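Local coordinates for protein MoeE5 (Streptomyces viridosporus ATCC 14672, PDB 6KVC) that binds NAD(+) together with UDP-glucose or UDP-glucuronate and probably acts as a nucleotide-sugar epimerase in moenomycin biosynthesis, at residues G98-W103 against S283-D288; D221-R226 against S261-V266. All coordinates share one frame; numbering follows the deposited sequence. Where two conformers were deposited one is given.

Interaction 1: G98-W103 against S283-D288. With UPG (uridine-5'-diphosphate-glucose), chain C.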
loop_
_atom_site.group_PDB
_atom_site.type_symbol
_atom_site.label_atom_id
_atom_site.label_comp_id
_atom_site.label_asym_id
_atom_site.label_seq_id
_atom_site.Cartn_x
_atom_site.Cartn_y
_atom_site.Cartn_z
ATOM N N GLY A 98 -13.818 -7.099 5.142
ATOM C CA GLY A 98 -14.456 -7.749 3.978
ATOM C C GLY A 98 -13.807 -7.360 2.667
ATOM O O GLY A 98 -13.632 -6.173 2.364
ATOM N N VAL A 99 -13.514 -8.368 1.844
ATOM C CA VAL A 99 -12.964 -8.115 0.517
ATOM C C VAL A 99 -13.949 -7.321 -0.356
ATOM O O VAL A 99 -13.592 -6.333 -1.015
ATOM C CB VAL A 99 -12.608 -9.459 -0.158
ATOM C CG1 VAL A 99 -12.321 -9.260 -1.648
ATOM C CG2 VAL A 99 -11.432 -10.135 0.568
ATOM N N ARG A 100 -15.188 -7.790 -0.450
ATOM C CA ARG A 100 -16.055 -7.341 -1.532
ATOM C C ARG A 100 -16.594 -5.915 -1.353
ATOM O O ARG A 100 -16.645 -5.169 -2.355
ATOM C CB ARG A 100 -17.152 -8.385 -1.696
ATOM C CG ARG A 100 -16.534 -9.633 -2.347
ATOM C CD ARG A 100 -17.475 -10.856 -2.366
ATOM N NE ARG A 100 -17.774 -11.348 -1.031
ATOM C CZ ARG A 100 -16.980 -12.152 -0.328
ATOM N NH1 ARG A 100 -15.819 -12.563 -0.850
ATOM N NH2 ARG A 100 -17.314 -12.520 0.899
ATOM N N PRO A 101 -16.960 -5.470 -0.141
ATOM C CA PRO A 101 -17.414 -4.081 0.009
ATOM C C PRO A 101 -16.323 -3.060 -0.234
ATOM O O PRO A 101 -16.636 -1.876 -0.334
ATOM C CB PRO A 101 -17.900 -4.010 1.467
ATOM C CG PRO A 101 -18.237 -5.423 1.833
ATOM C CD PRO A 101 -17.130 -6.210 1.119
ATOM N N SER A 102 -15.053 -3.469 -0.311
ATOM C CA SER A 102 -14.006 -2.462 -0.345
ATOM C C SER A 102 -14.029 -1.641 -1.628
ATOM O O SER A 102 -13.482 -0.544 -1.643
ATOM C CB SER A 102 -12.610 -3.128 -0.145
ATOM O OG SER A 102 -12.317 -3.958 -1.282
ATOM N N TRP A 103 -14.616 -2.157 -2.723
ATOM C CA TRP A 103 -14.691 -1.356 -3.943
ATOM C C TRP A 103 -15.601 -0.140 -3.770
ATOM O O TRP A 103 -15.375 0.889 -4.403
ATOM C CB TRP A 103 -15.262 -2.200 -5.086
ATOM C CG TRP A 103 -14.450 -3.385 -5.510
ATOM C CD1 TRP A 103 -14.722 -4.680 -5.261
ATOM C CD2 TRP A 103 -13.289 -3.355 -6.331
ATOM N NE1 TRP A 103 -13.781 -5.514 -5.869
ATOM C CE2 TRP A 103 -12.902 -4.704 -6.555
ATOM C CE3 TRP A 103 -12.532 -2.313 -6.898
ATOM C CZ2 TRP A 103 -11.775 -5.050 -7.301
ATOM C CZ3 TRP A 103 -11.400 -2.663 -7.686
ATOM C CH2 TRP A 103 -11.046 -4.027 -7.875
ATOM N N SER A 283 -23.100 -15.091 -9.731
ATOM C CA SER A 283 -21.945 -14.648 -10.506
ATOM C C SER A 283 -20.756 -14.416 -9.583
ATOM O O SER A 283 -20.924 -14.018 -8.438
ATOM C CB SER A 283 -22.276 -13.373 -11.281
ATOM O OG SER A 283 -22.875 -12.404 -10.416
ATOM N N ALA A 284 -19.562 -14.731 -10.092
ATOM C CA ALA A 284 -18.336 -14.392 -9.383
ATOM C C ALA A 284 -18.289 -12.896 -9.117
ATOM O O ALA A 284 -18.748 -12.073 -9.920
ATOM C CB ALA A 284 -17.121 -14.841 -10.206
ATOM N N ARG A 285 -17.704 -12.539 -7.965
ATOM C CA ARG A 285 -17.550 -11.146 -7.584
ATOM C C ARG A 285 -16.129 -10.709 -7.909
ATOM O O ARG A 285 -15.162 -11.390 -7.540
ATOM C CB ARG A 285 -17.825 -10.924 -6.094
ATOM C CG ARG A 285 -19.231 -11.370 -5.621
ATOM C CD ARG A 285 -20.351 -11.017 -6.549
ATOM N NE ARG A 285 -21.650 -10.848 -5.870
ATOM C CZ ARG A 285 -22.746 -11.564 -6.137
ATOM N NH1 ARG A 285 -22.709 -12.541 -7.026
ATOM N NH2 ARG A 285 -23.866 -11.305 -5.471
ATOM N N ILE A 286 -16.017 -9.604 -8.643
ATOM C CA ILE A 286 -14.712 -9.033 -8.960
ATOM C C ILE A 286 -13.995 -8.672 -7.667
ATOM O O ILE A 286 -14.574 -8.105 -6.735
ATOM C CB ILE A 286 -14.894 -7.834 -9.904
ATOM C CG1 ILE A 286 -15.331 -8.329 -11.291
ATOM C CG2 ILE A 286 -13.633 -7.086 -10.097
ATOM C CD1 ILE A 286 -15.714 -7.211 -12.252
ATOM N N GLY A 287 -12.705 -9.052 -7.600
ATOM C CA GLY A 287 -11.884 -8.854 -6.415
ATOM C C GLY A 287 -11.640 -10.140 -5.659
ATOM O O GLY A 287 -10.691 -10.217 -4.873
ATOM N N ASP A 288 -12.497 -11.146 -5.851
ATOM C CA ASP A 288 -12.291 -12.436 -5.182
ATOM C C ASP A 288 -11.191 -13.199 -5.908
ATOM O O ASP A 288 -11.329 -13.483 -7.112
ATOM C CB ASP A 288 -13.571 -13.284 -5.213
ATOM C CG ASP A 288 -14.590 -12.899 -4.143
ATOM O OD1 ASP A 288 -14.298 -12.146 -3.216
ATOM O OD2 ASP A 288 -15.752 -13.405 -4.207
HETATM N N1 UPG C . -18.397 -16.784 -0.968
HETATM C C2 UPG C . -19.659 -17.197 -1.595
HETATM N N3 UPG C . -20.850 -16.674 -0.949
HETATM C C4 UPG C . -20.867 -15.820 0.197
HETATM C C5 UPG C . -19.588 -15.393 0.810
HETATM C C6 UPG C . -18.388 -15.915 0.174
HETATM O O2 UPG C . -19.658 -17.935 -2.516
HETATM O O4 UPG C . -21.903 -15.445 0.670
HETATM C C1C UPG C . -17.152 -17.253 -1.535
HETATM C C2C UPG C . -16.269 -16.239 -1.818
HETATM O O2C UPG C . -16.387 -15.893 -3.219
HETATM C C3C UPG C . -14.818 -16.935 -1.538
HETATM C C4C UPG C . -15.008 -17.842 -0.493
HETATM O O4C UPG C . -16.498 -18.049 -0.377
HETATM O O3C UPG C . -14.432 -17.667 -2.709
HETATM C C5C UPG C . -14.602 -17.345 0.881
HETATM O O5C UPG C . -15.322 -16.147 1.162
HETATM P PA UPG C . -15.200 -15.560 2.684
HETATM O O1A UPG C . -16.086 -14.355 2.691
HETATM O O2A UPG C . -15.357 -16.607 3.728
HETATM O O3A UPG C . -13.620 -15.133 2.854
HETATM P PB UPG C . -12.699 -14.327 1.744
HETATM O O1B UPG C . -13.483 -13.423 0.899
HETATM O O2B UPG C . -11.765 -15.260 1.042
HETATM O O3B UPG C . -11.908 -13.353 2.797
HETATM C "C1'" UPG C . -11.425 -13.828 4.009
HETATM C "C2'" UPG C . -11.371 -12.650 4.952
HETATM C "C3'" UPG C . -10.497 -11.574 4.360
HETATM C "C4'" UPG C . -9.114 -12.133 4.139
HETATM C "C5'" UPG C . -9.237 -13.295 3.184
HETATM C "C6'" UPG C . -7.917 -13.912 2.827
HETATM O "O2'" UPG C . -12.730 -12.141 5.053
HETATM O "O3'" UPG C . -10.393 -10.510 5.334
HETATM O "O4'" UPG C . -8.269 -11.200 3.454
HETATM O "O5'" UPG C . -10.050 -14.334 3.874
HETATM O "O6'" UPG C . -7.385 -14.440 3.979
#

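Interaction 2: D221-R226 against S261-V266. With UPG (uridine-5'-diphosphate-glucose), chain C.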
loop_
_atom_site.group_PDB
_atom_site.type_symbol
_atom_site.label_atom_id
_atom_site.label_comp_id
_atom_site.label_asym_id
_atom_site.label_seq_id
_atom_site.Cartn_x
_atom_site.Cartn_y
_atom_site.Cartn_z
ATOM N N ASP A 221 -18.894 -20.481 -9.622
ATOM C CA ASP A 221 -19.303 -21.883 -9.751
ATOM C C ASP A 221 -18.888 -22.757 -8.577
ATOM O O ASP A 221 -19.104 -23.978 -8.622
ATOM C CB ASP A 221 -18.802 -22.482 -11.078
ATOM C CG ASP A 221 -17.310 -22.564 -11.182
ATOM O OD1 ASP A 221 -16.575 -22.340 -10.191
ATOM O OD2 ASP A 221 -16.841 -22.881 -12.299
ATOM N N GLY A 222 -18.369 -22.162 -7.495
ATOM C CA GLY A 222 -17.977 -22.960 -6.348
ATOM C C GLY A 222 -16.655 -23.695 -6.487
ATOM O O GLY A 222 -16.215 -24.308 -5.515
ATOM N N THR A 223 -15.971 -23.584 -7.638
ATOM C CA THR A 223 -14.686 -24.282 -7.768
ATOM C C THR A 223 -13.520 -23.482 -7.188
ATOM O O THR A 223 -12.422 -24.037 -7.077
ATOM C CB THR A 223 -14.349 -24.628 -9.232
ATOM O OG1 THR A 223 -14.251 -23.417 -10.002
ATOM C CG2 THR A 223 -15.438 -25.587 -9.809
ATOM N N GLN A 224 -13.758 -22.233 -6.780
ATOM C CA GLN A 224 -12.725 -21.471 -6.101
ATOM C C GLN A 224 -12.257 -22.191 -4.841
ATOM O O GLN A 224 -13.017 -22.908 -4.184
ATOM C CB GLN A 224 -13.244 -20.069 -5.733
ATOM C CG GLN A 224 -14.498 -20.108 -4.900
ATOM C CD GLN A 224 -15.730 -19.723 -5.657
ATOM O OE1 GLN A 224 -16.107 -20.384 -6.633
ATOM N NE2 GLN A 224 -16.400 -18.634 -5.195
ATOM N N LEU A 225 -10.986 -21.982 -4.492
ATOM C CA LEU A 225 -10.383 -22.704 -3.370
ATOM C C LEU A 225 -9.907 -21.719 -2.315
ATOM O O LEU A 225 -9.460 -20.614 -2.636
ATOM C CB LEU A 225 -9.160 -23.535 -3.793
ATOM C CG LEU A 225 -9.314 -24.526 -4.968
ATOM C CD1 LEU A 225 -7.964 -24.498 -5.674
ATOM C CD2 LEU A 225 -9.486 -25.871 -4.362
ATOM N N ARG A 226 -9.968 -22.142 -1.054
ATOM C CA ARG A 226 -9.364 -21.353 0.017
ATOM C C ARG A 226 -8.569 -22.249 0.945
ATOM O O ARG A 226 -8.948 -23.396 1.219
ATOM C CB ARG A 226 -10.407 -20.610 0.870
ATOM C CG ARG A 226 -11.190 -19.513 0.167
ATOM C CD ARG A 226 -10.256 -18.344 -0.024
ATOM N NE ARG A 226 -10.909 -17.196 -0.709
ATOM C CZ ARG A 226 -10.890 -17.016 -2.040
ATOM N NH1 ARG A 226 -10.386 -17.950 -2.886
ATOM N NH2 ARG A 226 -11.423 -15.888 -2.548
ATOM N N SER A 261 -12.159 -26.504 -1.918
ATOM C CA SER A 261 -13.051 -25.671 -2.716
ATOM C C SER A 261 -14.352 -25.345 -1.974
ATOM O O SER A 261 -14.748 -26.038 -1.040
ATOM C CB SER A 261 -13.442 -26.342 -4.027
ATOM O OG SER A 261 -14.277 -27.484 -3.771
ATOM N N VAL A 262 -15.012 -24.277 -2.428
ATOM C CA VAL A 262 -16.303 -23.894 -1.856
ATOM C C VAL A 262 -17.292 -25.056 -1.990
ATOM O O VAL A 262 -17.968 -25.425 -1.026
ATOM C CB VAL A 262 -16.820 -22.607 -2.529
ATOM C CG1 VAL A 262 -18.338 -22.418 -2.367
ATOM C CG2 VAL A 262 -16.074 -21.386 -1.902
ATOM N N ASN A 263 -17.354 -25.661 -3.174
ATOM C CA ASN A 263 -18.268 -26.792 -3.368
ATOM C C ASN A 263 -17.967 -27.928 -2.414
ATOM O O ASN A 263 -18.903 -28.593 -1.924
ATOM C CB ASN A 263 -18.204 -27.307 -4.810
ATOM C CG ASN A 263 -18.804 -26.366 -5.805
ATOM O OD1 ASN A 263 -18.409 -26.367 -6.996
ATOM N ND2 ASN A 263 -19.774 -25.569 -5.374
ATOM N N GLU A 264 -16.673 -28.187 -2.130
ATOM C CA GLU A 264 -16.352 -29.278 -1.224
ATOM C C GLU A 264 -16.788 -28.939 0.201
ATOM O O GLU A 264 -17.250 -29.817 0.935
ATOM C CB GLU A 264 -14.856 -29.636 -1.309
ATOM C CG GLU A 264 -14.399 -30.427 -0.125
ATOM C CD GLU A 264 -14.342 -31.906 -0.327
ATOM O OE1 GLU A 264 -13.261 -32.462 -0.018
ATOM O OE2 GLU A 264 -15.364 -32.508 -0.744
ATOM N N VAL A 265 -16.707 -27.653 0.596
ATOM C CA VAL A 265 -17.169 -27.270 1.929
ATOM C C VAL A 265 -18.688 -27.478 2.044
ATOM O O VAL A 265 -19.187 -27.940 3.072
ATOM C CB VAL A 265 -16.781 -25.811 2.242
ATOM C CG1 VAL A 265 -17.284 -25.451 3.667
ATOM C CG2 VAL A 265 -15.257 -25.700 2.158
ATOM N N VAL A 266 -19.403 -27.213 0.967
ATOM C CA VAL A 266 -20.852 -27.429 0.958
ATOM C C VAL A 266 -21.142 -28.903 1.163
ATOM O O VAL A 266 -21.946 -29.280 2.031
ATOM C CB VAL A 266 -21.460 -26.887 -0.337
ATOM C CG1 VAL A 266 -22.975 -27.277 -0.470
ATOM C CG2 VAL A 266 -21.346 -25.366 -0.405
HETATM N N1 UPG C . -18.397 -16.784 -0.968
HETATM C C2 UPG C . -19.659 -17.197 -1.595
HETATM N N3 UPG C . -20.850 -16.674 -0.949
HETATM C C4 UPG C . -20.867 -15.820 0.197
HETATM C C5 UPG C . -19.588 -15.393 0.810
HETATM C C6 UPG C . -18.388 -15.915 0.174
HETATM O O2 UPG C . -19.658 -17.935 -2.516
HETATM O O4 UPG C . -21.903 -15.445 0.670
HETATM C C1C UPG C . -17.152 -17.253 -1.535
HETATM C C2C UPG C . -16.269 -16.239 -1.818
HETATM O O2C UPG C . -16.387 -15.893 -3.219
HETATM C C3C UPG C . -14.818 -16.935 -1.538
HETATM C C4C UPG C . -15.008 -17.842 -0.493
HETATM O O4C UPG C . -16.498 -18.049 -0.377
HETATM O O3C UPG C . -14.432 -17.667 -2.709
HETATM C C5C UPG C . -14.602 -17.345 0.881
HETATM O O5C UPG C . -15.322 -16.147 1.162
HETATM P PA UPG C . -15.200 -15.560 2.684
HETATM O O1A UPG C . -16.086 -14.355 2.691
HETATM O O2A UPG C . -15.357 -16.607 3.728
HETATM O O3A UPG C . -13.620 -15.133 2.854
HETATM P PB UPG C . -12.699 -14.327 1.744
HETATM O O1B UPG C . -13.483 -13.423 0.899
HETATM O O2B UPG C . -11.765 -15.260 1.042
HETATM O O3B UPG C . -11.908 -13.353 2.797
HETATM C "C1'" UPG C . -11.425 -13.828 4.009
HETATM C "C2'" UPG C . -11.371 -12.650 4.952
HETATM C "C3'" UPG C . -10.497 -11.574 4.360
HETATM C "C4'" UPG C . -9.114 -12.133 4.139
HETATM C "C5'" UPG C . -9.237 -13.295 3.184
HETATM C "C6'" UPG C . -7.917 -13.912 2.827
HETATM O "O2'" UPG C . -12.730 -12.141 5.053
HETATM O "O3'" UPG C . -10.393 -10.510 5.334
HETATM O "O4'" UPG C . -8.269 -11.200 3.454
HETATM O "O5'" UPG C . -10.050 -14.334 3.874
HETATM O "O6'" UPG C . -7.385 -14.440 3.979
#

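Interaction 1: G98-W103 against S283-D288
R100 and D288 join two loops over the UDP-sugar site of this Rossmann-type epimerase fold: one follows strand 87-92 of the nucleotide-binding sheet, the other strand 279-282. The charged contact is a salt bridge, R100 NH1 to D288 OD1 at 2.8 Å. The acceptor lies almost in the guanidinium plane, but the carboxylate is turned 74° against it. R100 suits its place because three anionic oxygens can share its N-H groups: NH1 also donates to UPG O1B (3.0 Å) and NH2 to UPG O1A (2.8 Å). The bend at chi3 (-65°) turns the guanidinium toward the diphosphate. D288 in turn uses OD2 to accept from the ribose hydroxyl, UPG O2C (2.8 Å).

Apolar contacts are fewer: W103 CZ2 meets I286 CG2 at 3.9 Å, and R100 CD meets R285 CG. The V99 CG1 methyl packs against D288 OD1 (3.8 Å). Y219 touches R100, R285 and D288.

G287 takes the third position of a type II turn from R285 to D288, with a positive phi suited to glycine. Its CA sits at the edge of the W103 ring, where W103 NE1 donates to I286 O at 2.8 Å from above the carbonyl plane.

Interaction 2: D221-R226 against S261-V266
G222 and Q224 turn their backbone carbonyls onto the first turn of helix 262-273, and this is where packing is tightest. N263 N donates to G222 O at 2.9 Å and V262 N to Q224 O at 3.0 Å, the latter nearly in line with the carbonyl bond (172°). Amides at the start of a helix have no acceptor in the turn before, so these two find theirs in the neighbouring segment. G222, with positive phi, brings its backbone close against V262 and N263, an approach for which a residue without a side chain is suited. S261 CA adds a CH...O contact to Q224 O, and L225 CD2 reaches within 3.7 Å of S261 N.

Toward the ligand, V262 CG2 packs on Q224 CG (3.6 Å) and borders the ribose at UPG O4C. A bend at chi2 (-106°) carries the Q224 amide to the ribose hydroxyls, where NE2, held by Y219 O, makes only weak bonds to UPG O2C and O3C. R226 NE donates to UPG O2B at 2.7 Å, the oxygen lying in the guanidinium plane, while NH1 bonds to L225 O and to V289 O, fixing the guanidinium's rotation.

The outer side is looser: D221 and T223 are exposed and cover little of 261-266. D221 OD1 accepts from T223 N, which makes an Asx turn, and from T223 OG1 as well.

S261 ends strand 259-261 as the antiparallel, non-hydrogen-bonded partner of L225 and is also the helix N-cap, its OG accepting from E264 N at 3.0 Å: a strand-to-helix junction beside the uridine-diphosphate pocket.

In the fold
Interactions 1 and 2 have centres 16 Å apart and do not touch, though their nearest atoms come within about 4 Å; along the chain, interaction 2 is nested in the loop that interaction 1 closes. What unites them is UPG. On its beta phosphate, 98-103 supplies R100 to one oxygen and 221-226 supplies R226 to another, so two arginines probably share in balancing the charge of the diphosphate. On the ribose, D288 and Q224 both address O2C, the latter weakly. The cofactor lies nearer interaction 1: the side chain of V99 is about 8 Å from NAD, against about 13 Å for that of V262 in interaction 2.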